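Beta-xylanase (Caldicellulosiruptor kristjanssonii, PDB 7NWN) probably binds plant polysaccharide chains through this family 9 carbohydrate-binding module, part of a multimodular, heat-stable enzyme that cleaves xylan. Local coordinates at residues A[127-139]-A[144-156]. Residues are numbered along the deposited sequence; the frame is centred on the assembly and turned at random.
Sequences AGDILRFYTKTKL and YRVEARIALSKKP. With CA (calcium ion), chain R; EDO (1,2-ethanediol), chain J; EDO (1,2-ethanediol), chain I.
Arg132 closes the open end of this antiparallel hairpin by clasping one carbonyl oxygen with two nitrogens: NE and NH2 both donate to Ala151 O, NH2 at 2.8 Å, with that oxygen in the guanidinium plane. A bend at chi3 (61°) brings the group side-on to the acceptor, and Ala151 N returns a bond to Arg132 O at 3.0 Å. Glu100 takes a salt bridge from the same NH2, so arginine, with several donors in one plane, suits the place. A leucine here would probably leave Glu100 without its charged mate and the end of strand 144-151 tied to its neighbour by backbone alone. From there the ladder runs through the hydrogen-bonded pairs Tyr134–Arg149, Lys136–Glu147 and Lys138–Arg145. On one face of the hairpin, the small Ala148 CB sits 3.9 Å from Phe133 CE1, while Thr135 CG2 lies over a face of the Phe133 ring. On the other, the extended Glu147 chain delivers both carboxylate oxygens to a calcium ion (OE2 at 2.4 Å), whose site Val31, Asp33, Glu35 and Asp37 help complete. Lys138 and Arg145 run side by side, their like charges answered by Glu35 and Glu75 respectively. Strand 144-151 pairs along its other edge with strand 69-77, leaving 133-139 outermost in this four-stranded sheet, while Val146 and Ile150 pack against strand 93-99 of the second sheet.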
# COMPACT_ATOMS: atom_id res chain seq x y z
N ALA A 127 -5.23 -11.58 5.26
CA ALA A 127 -4.28 -12.65 5.00
C ALA A 127 -2.91 -12.15 5.44
O ALA A 127 -2.49 -11.06 5.01
CB ALA A 127 -4.23 -12.97 3.51
N GLY A 128 -2.24 -12.95 6.27
CA GLY A 128 -0.89 -12.71 6.74
C GLY A 128 -0.88 -12.19 8.17
O GLY A 128 -1.87 -11.69 8.67
N ASP A 129 0.28 -12.29 8.81
CA ASP A 129 0.50 -11.93 10.19
C ASP A 129 0.42 -10.39 10.33
O ASP A 129 1.21 -9.70 9.68
CB ASP A 129 1.86 -12.53 10.55
CG ASP A 129 2.28 -12.21 11.95
OD1 ASP A 129 1.43 -11.67 12.70
OD2 ASP A 129 3.47 -12.46 12.27
N ILE A 130 -0.54 -9.87 11.12
CA ILE A 130 -0.68 -8.42 11.23
C ILE A 130 0.50 -7.80 12.02
O ILE A 130 0.69 -6.60 11.93
CB ILE A 130 -2.04 -7.99 11.85
CG1 ILE A 130 -2.43 -6.54 11.45
CG2 ILE A 130 -2.00 -8.19 13.35
CD1 ILE A 130 -3.86 -6.16 11.79
N LEU A 131 1.29 -8.62 12.75
CA LEU A 131 2.49 -8.15 13.44
C LEU A 131 3.53 -7.58 12.47
O LEU A 131 4.42 -6.87 12.91
CB LEU A 131 3.11 -9.27 14.29
CG LEU A 131 2.50 -9.43 15.69
CD1 LEU A 131 0.99 -9.69 15.63
CD2 LEU A 131 3.17 -10.58 16.42
N ARG A 132 3.41 -7.87 11.17
CA ARG A 132 4.35 -7.38 10.18
C ARG A 132 3.98 -5.97 9.72
O ARG A 132 4.78 -5.35 9.03
CB ARG A 132 4.32 -8.30 8.95
CG ARG A 132 4.71 -9.74 9.35
CD ARG A 132 4.52 -10.67 8.16
NE ARG A 132 5.35 -10.30 7.05
CZ ARG A 132 5.54 -11.03 5.97
NH1 ARG A 132 4.94 -12.21 5.87
NH2 ARG A 132 6.35 -10.61 5.01
N PHE A 133 2.77 -5.49 10.09
CA PHE A 133 2.15 -4.30 9.49
C PHE A 133 2.18 -3.18 10.52
O PHE A 133 1.70 -3.33 11.67
CB PHE A 133 0.72 -4.63 9.06
CG PHE A 133 -0.04 -3.59 8.26
CD1 PHE A 133 0.54 -2.98 7.16
CD2 PHE A 133 -1.40 -3.38 8.50
CE1 PHE A 133 -0.17 -2.10 6.36
CE2 PHE A 133 -2.14 -2.50 7.69
CZ PHE A 133 -1.52 -1.84 6.64
N TYR A 134 2.82 -2.06 10.15
CA TYR A 134 2.93 -0.96 11.09
C TYR A 134 2.55 0.32 10.36
O TYR A 134 3.14 0.60 9.31
CB TYR A 134 4.38 -0.86 11.56
CG TYR A 134 4.71 0.25 12.52
CD1 TYR A 134 3.82 0.70 13.50
CD2 TYR A 134 5.97 0.85 12.46
CE1 TYR A 134 4.19 1.70 14.38
CE2 TYR A 134 6.37 1.85 13.34
CZ TYR A 134 5.46 2.28 14.30
OH TYR A 134 5.86 3.25 15.16
N THR A 135 1.60 1.10 10.94
CA THR A 135 1.01 2.19 10.16
C THR A 135 0.84 3.42 11.05
O THR A 135 0.65 3.29 12.26
CB THR A 135 -0.36 1.82 9.56
OG1 THR A 135 -1.24 1.57 10.66
CG2 THR A 135 -0.32 0.60 8.65
N LYS A 136 0.79 4.58 10.40
CA LYS A 136 0.31 5.83 10.98
C LYS A 136 -0.56 6.52 9.94
O LYS A 136 -0.34 6.32 8.73
CB LYS A 136 1.51 6.74 11.26
CG LYS A 136 2.41 6.20 12.37
CD LYS A 136 1.77 6.19 13.72
CE LYS A 136 2.77 5.69 14.74
NZ LYS A 136 2.08 5.30 16.00
N THR A 137 -1.52 7.33 10.40
CA THR A 137 -2.34 8.06 9.45
C THR A 137 -2.36 9.52 9.91
O THR A 137 -2.01 9.83 11.03
CB THR A 137 -3.79 7.54 9.36
OG1 THR A 137 -4.41 7.71 10.63
CG2 THR A 137 -3.86 6.09 8.92
N LYS A 138 -2.77 10.40 9.02
CA LYS A 138 -2.92 11.79 9.38
C LYS A 138 -4.16 12.29 8.64
O LYS A 138 -4.27 12.06 7.44
CB LYS A 138 -1.70 12.60 8.94
CG LYS A 138 -1.75 14.06 9.42
CD LYS A 138 -0.49 14.86 9.05
CE LYS A 138 -0.51 16.24 9.71
NZ LYS A 138 0.64 16.99 9.20
N LEU A 139 -5.01 13.03 9.35
CA LEU A 139 -6.11 13.77 8.74
C LEU A 139 -5.59 15.02 8.03
O LEU A 139 -4.85 15.80 8.61
CB LEU A 139 -7.11 14.17 9.84
CG LEU A 139 -7.85 13.01 10.50
CD1 LEU A 139 -9.05 13.54 11.29
CD2 LEU A 139 -8.34 12.01 9.45
N TYR A 144 -6.83 12.24 3.74
CA TYR A 144 -6.05 11.62 4.80
C TYR A 144 -4.82 11.04 4.13
O TYR A 144 -4.79 10.92 2.90
CB TYR A 144 -6.86 10.56 5.58
CG TYR A 144 -7.36 9.36 4.79
CD1 TYR A 144 -8.57 9.41 4.08
CD2 TYR A 144 -6.67 8.14 4.80
CE1 TYR A 144 -9.08 8.32 3.38
CE2 TYR A 144 -7.19 7.02 4.13
CZ TYR A 144 -8.37 7.12 3.40
OH TYR A 144 -8.86 6.03 2.73
N ARG A 145 -3.83 10.71 4.96
CA ARG A 145 -2.60 10.10 4.47
C ARG A 145 -2.41 8.82 5.29
O ARG A 145 -2.74 8.83 6.48
CB ARG A 145 -1.45 11.07 4.77
CG ARG A 145 -0.09 10.52 4.38
CD ARG A 145 1.03 11.53 4.66
NE ARG A 145 0.87 12.73 3.86
CZ ARG A 145 0.90 13.96 4.36
NH1 ARG A 145 1.14 14.13 5.66
NH2 ARG A 145 0.69 14.98 3.53
N VAL A 146 -1.85 7.77 4.65
CA VAL A 146 -1.47 6.52 5.30
C VAL A 146 0.02 6.37 5.03
O VAL A 146 0.43 6.63 3.90
CB VAL A 146 -2.24 5.32 4.71
CG1 VAL A 146 -1.70 4.00 5.28
CG2 VAL A 146 -3.76 5.49 5.01
N GLU A 147 0.78 6.08 6.08
CA GLU A 147 2.17 5.70 5.89
C GLU A 147 2.36 4.33 6.55
O GLU A 147 2.06 4.20 7.72
CB GLU A 147 3.06 6.74 6.56
CG GLU A 147 4.55 6.59 6.15
CD GLU A 147 5.39 7.79 6.58
OE1 GLU A 147 5.06 8.43 7.61
OE2 GLU A 147 6.37 8.11 5.86
N ALA A 148 2.83 3.35 5.78
CA ALA A 148 2.76 1.93 6.16
C ALA A 148 4.12 1.26 5.94
O ALA A 148 4.82 1.54 4.95
CB ALA A 148 1.68 1.23 5.37
N ARG A 149 4.43 0.33 6.84
CA ARG A 149 5.61 -0.51 6.70
C ARG A 149 5.14 -1.97 6.77
O ARG A 149 4.38 -2.31 7.69
CB ARG A 149 6.58 -0.21 7.83
CG ARG A 149 7.88 -1.02 7.77
CD ARG A 149 8.79 -0.79 9.00
NE ARG A 149 10.15 -1.34 8.84
CZ ARG A 149 10.48 -2.53 9.36
NH1 ARG A 149 9.57 -3.23 10.04
NH2 ARG A 149 11.72 -2.96 9.27
N ILE A 150 5.59 -2.79 5.80
CA ILE A 150 5.40 -4.23 5.85
C ILE A 150 6.78 -4.93 5.93
O ILE A 150 7.57 -4.80 5.03
CB ILE A 150 4.62 -4.68 4.61
CG1 ILE A 150 3.19 -4.12 4.60
CG2 ILE A 150 4.65 -6.20 4.54
CD1 ILE A 150 2.56 -4.13 3.23
N ALA A 151 7.05 -5.59 7.06
CA ALA A 151 8.28 -6.34 7.29
C ALA A 151 8.29 -7.53 6.31
O ALA A 151 7.28 -8.22 6.16
CB ALA A 151 8.23 -6.79 8.73
N LEU A 152 9.38 -7.68 5.54
CA LEU A 152 9.55 -8.72 4.53
C LEU A 152 10.24 -9.92 5.17
O LEU A 152 11.07 -9.76 6.07
CB LEU A 152 10.40 -8.13 3.41
CG LEU A 152 9.68 -7.03 2.64
CD1 LEU A 152 10.64 -6.29 1.70
CD2 LEU A 152 8.50 -7.64 1.88
N SER A 153 9.87 -11.13 4.75
CA SER A 153 10.45 -12.32 5.36
C SER A 153 11.60 -12.81 4.48
O SER A 153 12.56 -13.35 4.99
CB SER A 153 9.46 -13.45 5.56
OG SER A 153 8.75 -13.63 4.35
N LYS A 154 11.44 -12.69 3.17
CA LYS A 154 12.51 -12.95 2.23
C LYS A 154 13.40 -11.71 2.17
O LYS A 154 12.88 -10.60 2.11
CB LYS A 154 11.88 -13.29 0.87
CG LYS A 154 12.65 -12.77 -0.35
CD LYS A 154 12.04 -13.12 -1.70
CE LYS A 154 11.81 -14.61 -1.86
NZ LYS A 154 11.96 -15.04 -3.27
N LYS A 155 14.72 -11.90 2.18
CA LYS A 155 15.67 -10.79 2.06
C LYS A 155 15.56 -10.18 0.67
O LYS A 155 15.81 -10.86 -0.31
CB LYS A 155 17.11 -11.27 2.24
CG LYS A 155 17.69 -11.04 3.63
CD LYS A 155 17.10 -11.97 4.69
CE LYS A 155 17.84 -11.94 6.02
NZ LYS A 155 17.28 -12.93 6.97
N PRO A 156 15.12 -8.92 0.50
CA PRO A 156 15.04 -8.39 -0.86
C PRO A 156 16.42 -7.91 -1.30
O PRO A 156 17.24 -7.51 -0.49
CB PRO A 156 14.05 -7.23 -0.68
CG PRO A 156 14.28 -6.76 0.75
CD PRO A 156 14.56 -8.03 1.55
CA CA R . 7.20 9.73 7.48
C1 EDO J . 15.49 -9.36 7.26
O1 EDO J . 15.93 -9.13 5.93
C2 EDO J . 14.25 -10.16 7.33
O2 EDO J . 14.48 -11.56 7.28
C1 EDO I . -1.77 -16.76 4.32
O1 EDO I . -2.07 -15.94 3.13
C2 EDO I . -1.74 -16.25 5.75
O2 EDO I . -2.99 -15.94 6.39
O HOH W 1 6.58 -3.44 10.25
O HOH W 2 8.61 11.49 8.44